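Local atomic coordinates of D-xylonate dehydratase (Caulobacter crescentus, PDB entry 5OYN), a protein that catalyses the dehydration of D-xylonate to 2-dehydro-3-deoxy-D-arabinonate in D-xylose degradation, and of D-gluconate, using a [2Fe-2S] cluster and magnesium. Residues P162-W167 with L328-H333; V173-V178 with A201-S206; N509-S514 with Q575-G580. All coordinates share one frame; numbering follows the deposited sequence.

Overall arrangement
From the N terminus, the chain leaves strand 155-159 of the parallel sheet and enters 162-167. Contact 1 closes a long loop there, joining this segment to the start of helix 329-335. Within that loop, contact 2 opens at 173-178 and closes at 201-206, bringing the start of helix 177-187 to the end of helix 193-202. The two also meet in space, their centres about 10 Å apart, with a probable hydrogen bond of 3.2 Å between L164 N and S206 OG. Contact 3 follows in series, tying the end of strand 507-511 to 575-580 in the C-terminal IlvD/Edd region; its centre lies about 32 Å from that of contact 1.

Contact 1. Residues P162-W167 with L328-H333; sequences PMLDGW and LGERFH
The N-terminal end of helix 329-335 meets the loop that follows strand 155-159, and a carboxylate, a backbone N-H and a water join the two. E330, in the first turn, points toward the loop; its CG is anti to the carbonyl carbon (chi1 -76°) and the chain beyond is extended, which carries OE2 to the backbone of D165. D165 N donates to E330 OE2 at 2.9 Å, and the N-H...O angle of 177° makes this an almost straight bond, received on the anti lone pair. The other oxygen, E330 OE1, is hydrogen-bonded to Y240 OH, so both ends of the carboxylate are held.

The D165 side chain crosses E330 obliquely, with OD1 beside E330 CB and CG. D165 OD2 lies 3.5 Å from E330 OE2, and this closeness of two acids may raise the pKa of one of them. A single water ties the corner: it donates to D165 OD1 at 2.6 Å and to M163 O at 3.1 Å, and accepts from E330 N at 2.7 Å, an N-H of the first helical turn.

Around this polar centre, L164 CD2 packs on E330 CD at 3.7 Å, and L328, the N-cap residue, sets its CB against D165 OD1. P162 CG lies 4.2 Å from G329 CA, where a side chain on G329 would run into the proline ring. With the side chain of P162 about 8 Å from the [2Fe-2S] cluster, this helix start and the loop after strand 155-159 pack together within the N-terminal IlvD/Edd region, P162 reaching the cluster pocket through H209.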
# COMPACT_ATOMS: atom_id res chain seq x y z
N PRO A 162 11.87 -4.26 18.71
CA PRO A 162 10.98 -3.76 19.77
C PRO A 162 10.48 -2.34 19.48
O PRO A 162 10.97 -1.63 18.60
CB PRO A 162 11.88 -3.78 21.00
CG PRO A 162 13.21 -3.44 20.44
CD PRO A 162 13.28 -4.14 19.10
N MET A 163 9.47 -1.93 20.25
CA MET A 163 8.98 -0.57 20.21
C MET A 163 10.01 0.40 20.79
O MET A 163 11.01 -0.00 21.39
CB MET A 163 7.68 -0.45 21.00
CG MET A 163 6.49 -1.06 20.32
SD MET A 163 5.06 -1.16 21.40
CE MET A 163 5.73 -1.99 22.84
N LEU A 164 9.74 1.69 20.62
CA LEU A 164 10.58 2.71 21.22
C LEU A 164 10.39 2.72 22.74
O LEU A 164 9.47 2.08 23.27
CB LEU A 164 10.26 4.08 20.63
CG LEU A 164 10.47 4.21 19.12
CD1 LEU A 164 9.94 5.56 18.63
CD2 LEU A 164 11.94 4.02 18.78
N ASP A 165 11.26 3.44 23.45
CA ASP A 165 11.12 3.56 24.90
C ASP A 165 9.79 4.23 25.23
O ASP A 165 9.36 5.17 24.57
CB ASP A 165 12.24 4.41 25.51
CG ASP A 165 13.63 3.84 25.29
OD1 ASP A 165 13.78 2.63 24.99
OD2 ASP A 165 14.60 4.65 25.43
N GLY A 166 9.14 3.75 26.29
CA GLY A 166 7.92 4.37 26.78
C GLY A 166 8.24 5.16 28.03
O GLY A 166 9.10 4.78 28.83
N TRP A 167 7.54 6.29 28.20
CA TRP A 167 7.77 7.19 29.32
C TRP A 167 6.44 7.61 29.94
O TRP A 167 5.45 7.82 29.24
CB TRP A 167 8.53 8.43 28.88
CG TRP A 167 9.91 8.16 28.40
CD1 TRP A 167 10.29 7.84 27.14
CD2 TRP A 167 11.11 8.25 29.17
NE1 TRP A 167 11.66 7.71 27.07
CE2 TRP A 167 12.18 7.95 28.31
CE3 TRP A 167 11.37 8.54 30.51
CZ2 TRP A 167 13.50 7.93 28.75
CZ3 TRP A 167 12.68 8.51 30.94
CH2 TRP A 167 13.72 8.22 30.07
N LEU A 328 15.60 -0.22 28.36
CA LEU A 328 14.70 -0.89 27.43
C LEU A 328 15.40 -1.12 26.10
O LEU A 328 16.61 -0.86 25.98
CB LEU A 328 13.43 -0.07 27.25
CG LEU A 328 12.61 0.26 28.50
CD1 LEU A 328 11.35 1.02 28.12
CD2 LEU A 328 12.23 -0.97 29.25
N GLY A 329 14.66 -1.59 25.09
CA GLY A 329 15.27 -2.06 23.86
C GLY A 329 16.12 -1.03 23.13
O GLY A 329 17.11 -1.38 22.48
N GLU A 330 15.76 0.25 23.22
CA GLU A 330 16.54 1.27 22.53
C GLU A 330 17.96 1.34 23.08
O GLU A 330 18.92 1.33 22.31
CB GLU A 330 15.86 2.63 22.66
CG GLU A 330 14.64 2.80 21.76
CD GLU A 330 14.34 4.26 21.52
OE1 GLU A 330 15.07 4.85 20.69
OE2 GLU A 330 13.41 4.82 22.16
N ARG A 331 18.10 1.44 24.40
CA ARG A 331 19.44 1.51 24.97
C ARG A 331 20.23 0.23 24.70
O ARG A 331 21.44 0.27 24.40
CB ARG A 331 19.36 1.79 26.47
CG ARG A 331 18.96 3.22 26.82
CD ARG A 331 19.99 4.25 26.35
NE ARG A 331 21.33 4.10 26.93
CZ ARG A 331 21.72 4.61 28.10
NH1 ARG A 331 20.87 5.28 28.87
NH2 ARG A 331 22.97 4.44 28.52
N PHE A 332 19.55 -0.92 24.75
CA PHE A 332 20.23 -2.18 24.49
C PHE A 332 20.84 -2.18 23.09
O PHE A 332 22.03 -2.49 22.92
CB PHE A 332 19.25 -3.34 24.67
CG PHE A 332 19.86 -4.69 24.36
CD1 PHE A 332 21.08 -5.07 24.92
CD2 PHE A 332 19.21 -5.58 23.50
CE1 PHE A 332 21.64 -6.29 24.63
CE2 PHE A 332 19.77 -6.80 23.20
CZ PHE A 332 20.99 -7.16 23.77
N HIS A 333 20.06 -1.80 22.08
CA HIS A 333 20.56 -1.87 20.71
C HIS A 333 21.64 -0.82 20.46
O HIS A 333 22.60 -1.07 19.72
CB HIS A 333 19.40 -1.72 19.71
CG HIS A 333 19.87 -1.45 18.32
ND1 HIS A 333 19.98 -0.18 17.80
CD2 HIS A 333 20.34 -2.29 17.36
CE1 HIS A 333 20.46 -0.25 16.57
NE2 HIS A 333 20.69 -1.52 16.29
O HOH W 1 13.13 0.51 23.63

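Contact 2. Residues V173-V178 with A201-S206; sequences VGSGTV and ASSAPS
The backbones come closest at S175 and S203, whose CA atoms are 5.0 Å apart, yet no direct hydrogen bond crosses between the segments. The contact brings the start of helix 177-187, with G176 as N-cap, next to the end of helix 193-202, as in a helical hairpin. The turn at the N-cap is fixed by V178 N donating to G174 O at 3.0 Å, and the positive phi of G176 (77°) is one that glycine readily reaches.

S203 points toward the other segment and sets its CB against two valine methyls that sit side by side. V173 CG1, anti to its backbone N (chi1 152°), meets S203 CB at 3.5 Å; V178 CG1, between its own N and carbonyl carbon, meets the same carbon at 3.7 Å. E38 of the third subunit also packs on S203.

S175 OG approaches S203 O to 3.3 Å, but its hydrogen bond goes to N211 OD1, and N211 ND2 in turn makes a weak one to S203 O. With its side chain about 4 Å from that of C210, a cluster-binding cysteine, S175 lies just behind the cluster site.

S203 OG, also bonded to A200 O, accepts at 3.0 Å from a water that takes the G176 N-H at 2.8 Å.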
# COMPACT_ATOMS: atom_id res chain seq x y z
N VAL A 173 9.09 2.92 31.21
CA VAL A 173 7.85 2.18 31.37
C VAL A 173 7.86 1.10 30.30
O VAL A 173 7.67 1.37 29.11
CB VAL A 173 6.64 3.13 31.26
CG1 VAL A 173 5.41 2.40 30.74
CG2 VAL A 173 6.33 3.74 32.61
N GLY A 174 8.15 -0.13 30.71
CA GLY A 174 8.35 -1.21 29.78
C GLY A 174 7.06 -1.98 29.54
O GLY A 174 6.26 -2.18 30.46
N SER A 175 6.87 -2.40 28.29
CA SER A 175 5.76 -3.27 27.95
C SER A 175 5.74 -4.48 28.87
O SER A 175 6.79 -5.03 29.21
CB SER A 175 5.88 -3.74 26.51
OG SER A 175 6.41 -2.70 25.73
N GLY A 176 4.53 -4.89 29.27
CA GLY A 176 4.37 -6.05 30.12
C GLY A 176 4.70 -5.74 31.56
O GLY A 176 3.83 -5.83 32.44
N THR A 177 5.95 -5.37 31.84
CA THR A 177 6.34 -5.15 33.22
C THR A 177 5.53 -4.03 33.84
O THR A 177 5.32 -4.03 35.06
CB THR A 177 7.83 -4.87 33.32
OG1 THR A 177 8.06 -3.46 33.17
CG2 THR A 177 8.59 -5.64 32.24
N VAL A 178 5.06 -3.08 33.04
CA VAL A 178 4.21 -2.03 33.59
C VAL A 178 2.90 -2.62 34.09
O VAL A 178 2.34 -2.15 35.08
CB VAL A 178 4.01 -0.91 32.54
CG1 VAL A 178 3.00 -1.30 31.45
CG2 VAL A 178 3.58 0.38 33.22
N ALA A 201 -0.82 2.28 28.27
CA ALA A 201 -0.78 2.89 26.95
C ALA A 201 0.56 3.57 26.69
O ALA A 201 1.10 3.51 25.58
CB ALA A 201 -1.92 3.89 26.80
N SER A 202 1.12 4.23 27.72
CA SER A 202 2.43 4.84 27.56
C SER A 202 3.52 3.81 27.30
O SER A 202 4.59 4.17 26.81
CB SER A 202 2.77 5.67 28.79
OG SER A 202 2.40 7.02 28.61
N SER A 203 3.28 2.54 27.63
CA SER A 203 4.31 1.53 27.45
C SER A 203 4.49 1.14 25.99
O SER A 203 5.50 0.50 25.67
CB SER A 203 3.97 0.29 28.29
OG SER A 203 3.21 -0.66 27.54
N ALA A 204 3.56 1.51 25.11
CA ALA A 204 3.55 1.11 23.71
C ALA A 204 3.52 2.37 22.85
O ALA A 204 2.47 2.73 22.31
CB ALA A 204 2.36 0.21 23.38
N PRO A 205 4.65 3.05 22.69
CA PRO A 205 4.65 4.33 21.96
C PRO A 205 4.79 4.25 20.45
O PRO A 205 4.78 5.31 19.80
CB PRO A 205 5.87 5.03 22.57
CG PRO A 205 6.80 3.91 22.87
CD PRO A 205 5.95 2.77 23.32
N SER A 206 4.91 3.07 19.85
CA SER A 206 5.20 2.98 18.42
C SER A 206 4.99 1.54 17.95
O SER A 206 4.57 0.67 18.72
CB SER A 206 6.64 3.42 18.13
OG SER A 206 7.55 2.34 18.36
O HOH W 2 2.29 -3.34 28.60

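Contact 3. Residues N509-S514 with Q575-G580; sequences NASPES and QLDTGG
Q575 carries most of the contact through both ends of its amide. CG is anti to the carbonyl carbon and the chain bends at chi2 (-83°), so the side chain crosses that of E513 at about a right angle, amide and carboxylate planes 35° apart. Q575 OE1 accepts from E513 N at 2.6 Å, the donor lying above the carbonyl plane, while Q575 NE2 donates at 2.6 Å to the anti lone pair of E513 OE2, which lies close to the amide plane. E513 OE2 also accepts from I465 N, and OE1 from G466 N, so the buried carboxylate has several donors. An alanine in place of Q575 would remove both amide bonds and would probably leave the E513 carboxylate less firmly oriented.

L576, next, sets CD1 against N509 OD1 at 4.0 Å; Q290 bridges the same region, bonded to L576 O and N509 ND2. This 3-10 turn of the C-terminal IlvD/Edd region packs beside strand 507-511, an edge strand of the three-stranded antiparallel sheet within this chain.

D577 N makes a weak hydrogen bond to S511 OG (3.1 Å, N-H...O angle 125°), and D577 CB lies 3.6 Å from S511 CB. S511 OG itself donates to N509 O at 2.9 Å, which fixes its rotation. T578 OG1 donates to D577 OD2 from above the carboxylate plane. T578 N and G580 N both converge on Q575 O, and G580 O accepts from N113 ND2 of helix 109-125.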
# COMPACT_ATOMS: atom_id res chain seq x y z
N ASN A 509 7.11 -23.84 34.39
CA ASN A 509 7.12 -24.88 33.35
C ASN A 509 7.19 -26.28 33.95
O ASN A 509 7.79 -27.19 33.36
CB ASN A 509 8.26 -24.67 32.35
CG ASN A 509 8.28 -23.27 31.75
OD1 ASN A 509 7.29 -22.53 31.81
ND2 ASN A 509 9.42 -22.89 31.17
N ALA A 510 6.59 -26.46 35.13
CA ALA A 510 6.75 -27.70 35.87
C ALA A 510 6.17 -28.86 35.09
O ALA A 510 4.97 -28.87 34.76
CB ALA A 510 6.08 -27.59 37.24
N SER A 511 7.01 -29.84 34.77
CA SER A 511 6.63 -31.02 34.03
C SER A 511 6.92 -32.28 34.84
O SER A 511 7.96 -32.35 35.51
CB SER A 511 7.36 -31.09 32.68
OG SER A 511 7.44 -29.81 32.08
N PRO A 512 6.02 -33.27 34.84
CA PRO A 512 4.75 -33.18 34.10
C PRO A 512 3.72 -32.38 34.87
O PRO A 512 3.74 -32.36 36.11
CB PRO A 512 4.32 -34.65 33.95
CG PRO A 512 5.17 -35.44 34.95
CD PRO A 512 6.12 -34.51 35.63
N GLU A 513 2.83 -31.71 34.14
CA GLU A 513 1.86 -30.82 34.76
C GLU A 513 0.87 -31.61 35.62
O GLU A 513 0.72 -32.83 35.49
CB GLU A 513 1.10 -30.03 33.70
CG GLU A 513 0.27 -30.92 32.82
CD GLU A 513 -0.44 -30.17 31.72
OE1 GLU A 513 -1.38 -29.42 32.04
OE2 GLU A 513 -0.05 -30.36 30.54
N SER A 514 0.17 -30.88 36.48
CA SER A 514 -0.88 -31.46 37.31
C SER A 514 -1.84 -32.32 36.48
O SER A 514 -2.07 -33.49 36.78
CB SER A 514 -1.63 -30.35 38.04
OG SER A 514 -2.97 -30.72 38.34
N GLN A 575 4.80 -32.14 26.87
CA GLN A 575 4.95 -31.18 27.96
C GLN A 575 6.10 -30.24 27.65
O GLN A 575 6.95 -30.51 26.79
CB GLN A 575 5.18 -31.89 29.30
CG GLN A 575 4.06 -32.81 29.71
CD GLN A 575 2.93 -32.06 30.39
OE1 GLN A 575 3.09 -31.57 31.52
NE2 GLN A 575 1.79 -31.94 29.70
N LEU A 576 6.13 -29.11 28.37
CA LEU A 576 7.16 -28.10 28.14
C LEU A 576 8.56 -28.61 28.47
O LEU A 576 9.54 -27.98 28.05
CB LEU A 576 6.86 -26.82 28.94
CG LEU A 576 5.42 -26.31 28.78
CD1 LEU A 576 5.08 -25.26 29.83
CD2 LEU A 576 5.15 -25.78 27.33
N ASP A 577 8.67 -29.71 29.22
CA ASP A 577 9.93 -30.42 29.35
C ASP A 577 10.59 -30.60 27.97
O ASP A 577 11.77 -30.29 27.79
CB ASP A 577 9.71 -31.77 30.07
CG ASP A 577 8.96 -32.83 29.20
OD1 ASP A 577 7.81 -33.20 29.53
OD2 ASP A 577 9.53 -33.33 28.19
N THR A 578 9.81 -31.08 27.00
CA THR A 578 10.28 -31.29 25.63
C THR A 578 9.62 -30.32 24.66
O THR A 578 9.41 -30.66 23.49
CB THR A 578 10.03 -32.74 25.18
OG1 THR A 578 8.79 -33.22 25.72
CG2 THR A 578 11.20 -33.66 25.60
N GLY A 579 9.27 -29.13 25.14
CA GLY A 579 8.94 -28.02 24.27
C GLY A 579 7.51 -27.93 23.79
O GLY A 579 7.26 -27.30 22.76
N GLY A 580 6.56 -28.53 24.52
CA GLY A 580 5.16 -28.55 24.12
C GLY A 580 4.95 -28.68 22.63
O GLY A 580 4.23 -27.87 22.01